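Local coordinates for aggregation suppressing protein (Salmonella enterica subsp. enterica serovar Typhimurium, PDB 4ZJ9) that probably acts as a small heat-shock chaperone, suppressing the aggregation of other proteins under stress, at residues N79-G84 / D106-F111. Numbering follows the deposited sequence.
Sequences NLNITG and DFQLSF
F107 lays its ring across the backbone of G84: G84 N sits 3.8 Å above the ring plane, over its centre, and G84 CA makes a CH-pi contact, 4.0 Å from the F107 ring centroid. F107 CG stands between its own N and carbonyl carbon (chi1 64°), and the ring beyond it lies over the neighbouring strand. With no side chain at G84, the ring lies directly on its backbone. I82 runs side by side with the same ring, its CG2 4.1 Å from F107 CE2. Six backbone hydrogen bonds join the antiparallel strands, pairing L80 with F111, I82 with L109 and G84 with F107. This is the central and one outer strand of the three-stranded sheet of the alpha-crystallin beta-sandwich; L80, I82, L109 and F111 face the opposing sheet, meeting I133, L129, V61 and L59 respectively, while W66 meets F107 edge-to-face. The other face, carrying N81, T83, Q108 and S110, is polar and more solvent-exposed. There S110 OG donates to N81 OD1 over a short 2.5 Å, S110 OG lying 23° out of the amide carbonyl plane of N81. Beside it T83 and Q108 merely slant past each other, T83 OG1 lying 3.6 Å from Q108 CG.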
loop_
_atom_site.group_PDB
_atom_site.type_symbol
_atom_site.label_atom_id
_atom_site.label_comp_id
_atom_site.label_asym_id
_atom_site.label_seq_id
_atom_site.Cartn_x
_atom_site.Cartn_y
_atom_site.Cartn_z
ATOM N N ASN A 79 17.417 -9.157 -17.260
ATOM C CA ASN A 79 16.448 -8.226 -16.654
ATOM C C ASN A 79 15.603 -8.894 -15.537
ATOM O O ASN A 79 15.251 -10.054 -15.606
ATOM C CB ASN A 79 15.596 -7.512 -17.739
ATOM C CG ASN A 79 16.469 -6.899 -18.862
ATOM O OD1 ASN A 79 17.358 -6.076 -18.615
ATOM N ND2 ASN A 79 16.222 -7.319 -20.091
ATOM N N LEU A 80 15.331 -8.097 -14.506
ATOM C CA LEU A 80 14.450 -8.431 -13.378
ATOM C C LEU A 80 13.094 -7.923 -13.751
ATOM O O LEU A 80 12.942 -6.712 -14.006
ATOM C CB LEU A 80 14.901 -7.693 -12.121
ATOM C CG LEU A 80 13.934 -7.789 -10.936
ATOM C CD1 LEU A 80 13.728 -9.246 -10.529
ATOM C CD2 LEU A 80 14.489 -6.988 -9.789
ATOM N N ASN A 81 12.118 -8.835 -13.746
ATOM C CA ASN A 81 10.764 -8.536 -14.136
ATOM C C ASN A 81 9.885 -8.800 -12.940
ATOM O O ASN A 81 9.972 -9.873 -12.317
ATOM C CB ASN A 81 10.321 -9.374 -15.324
ATOM C CG ASN A 81 11.091 -9.029 -16.589
ATOM O OD1 ASN A 81 11.323 -7.822 -16.912
ATOM N ND2 ASN A 81 11.510 -10.068 -17.310
ATOM N N ILE A 82 9.117 -7.796 -12.581
ATOM C CA ILE A 82 8.163 -7.893 -11.498
ATOM C C ILE A 82 6.783 -7.735 -12.112
ATOM O O ILE A 82 6.460 -6.685 -12.647
ATOM C CB ILE A 82 8.337 -6.755 -10.474
ATOM C CG1 ILE A 82 9.792 -6.518 -10.047
ATOM C CG2 ILE A 82 7.352 -6.952 -9.281
ATOM C CD1 ILE A 82 10.430 -7.630 -9.290
ATOM N N THR A 83 5.952 -8.760 -11.993
ATOM C CA THR A 83 4.644 -8.772 -12.645
ATOM C C THR A 83 3.547 -8.953 -11.638
ATOM O O THR A 83 3.574 -9.867 -10.839
ATOM C CB THR A 83 4.534 -9.955 -13.620
ATOM O OG1 THR A 83 5.663 -9.929 -14.493
ATOM C CG2 THR A 83 3.251 -9.872 -14.424
ATOM N N GLY A 84 2.558 -8.101 -11.704
ATOM C CA GLY A 84 1.381 -8.232 -10.899
ATOM C C GLY A 84 0.242 -8.545 -11.818
ATOM O O GLY A 84 -0.062 -7.772 -12.760
ATOM N N ASP A 106 -3.141 -4.582 -13.230
ATOM C CA ASP A 106 -1.981 -5.412 -13.521
ATOM C C ASP A 106 -0.838 -4.528 -14.001
ATOM O O ASP A 106 -1.058 -3.472 -14.620
ATOM C CB ASP A 106 -2.345 -6.456 -14.593
ATOM C CG ASP A 106 -3.394 -7.450 -14.118
ATOM O OD1 ASP A 106 -3.767 -7.350 -12.932
ATOM O OD2 ASP A 106 -3.803 -8.349 -14.893
ATOM N N PHE A 107 0.394 -4.938 -13.714
ATOM C CA PHE A 107 1.549 -4.139 -14.089
ATOM C C PHE A 107 2.750 -5.017 -14.378
ATOM O O PHE A 107 2.743 -6.210 -14.085
ATOM C CB PHE A 107 1.908 -3.181 -12.964
ATOM C CG PHE A 107 2.338 -3.873 -11.699
ATOM C CD1 PHE A 107 1.412 -4.207 -10.715
ATOM C CD2 PHE A 107 3.676 -4.154 -11.476
ATOM C CE1 PHE A 107 1.830 -4.814 -9.540
ATOM C CE2 PHE A 107 4.094 -4.745 -10.302
ATOM C CZ PHE A 107 3.158 -5.122 -9.356
ATOM N N GLN A 108 3.765 -4.421 -14.973
ATOM C CA GLN A 108 5.022 -5.058 -15.158
ATOM C C GLN A 108 6.101 -3.998 -15.139
ATOM O O GLN A 108 6.101 -3.039 -15.939
ATOM C CB GLN A 108 5.083 -5.875 -16.442
ATOM C CG GLN A 108 6.209 -6.897 -16.364
ATOM C CD GLN A 108 6.930 -7.092 -17.666
ATOM O OE1 GLN A 108 7.586 -6.167 -18.160
ATOM N NE2 GLN A 108 6.815 -8.290 -18.232
ATOM N N LEU A 109 6.997 -4.175 -14.172
ATOM C CA LEU A 109 8.154 -3.360 -14.013
ATOM C C LEU A 109 9.343 -4.197 -14.471
ATOM O O LEU A 109 9.336 -5.375 -14.295
ATOM C CB LEU A 109 8.282 -2.915 -12.564
ATOM C CG LEU A 109 7.120 -2.076 -12.052
ATOM C CD1 LEU A 109 7.439 -1.711 -10.633
ATOM C CD2 LEU A 109 6.943 -0.786 -12.858
ATOM N N SER A 110 10.330 -3.564 -15.099
ATOM C CA SER A 110 11.535 -4.246 -15.642
ATOM C C SER A 110 12.756 -3.479 -15.264
ATOM O O SER A 110 12.786 -2.234 -15.374
ATOM C CB SER A 110 11.423 -4.352 -17.150
ATOM O OG SER A 110 10.594 -5.463 -17.473
ATOM N N PHE A 111 13.735 -4.160 -14.708
ATOM C CA PHE A 111 15.006 -3.488 -14.322
ATOM C C PHE A 111 16.167 -4.291 -14.793
ATOM O O PHE A 111 16.283 -5.474 -14.466
ATOM C CB PHE A 111 15.096 -3.255 -12.793
ATOM C CG PHE A 111 13.898 -2.542 -12.218
ATOM C CD1 PHE A 111 12.745 -3.256 -11.890
ATOM C CD2 PHE A 111 13.912 -1.153 -12.055
ATOM C CE1 PHE A 111 11.630 -2.607 -11.392
ATOM C CE2 PHE A 111 12.801 -0.496 -11.551
ATOM C CZ PHE A 111 11.646 -1.221 -11.231
#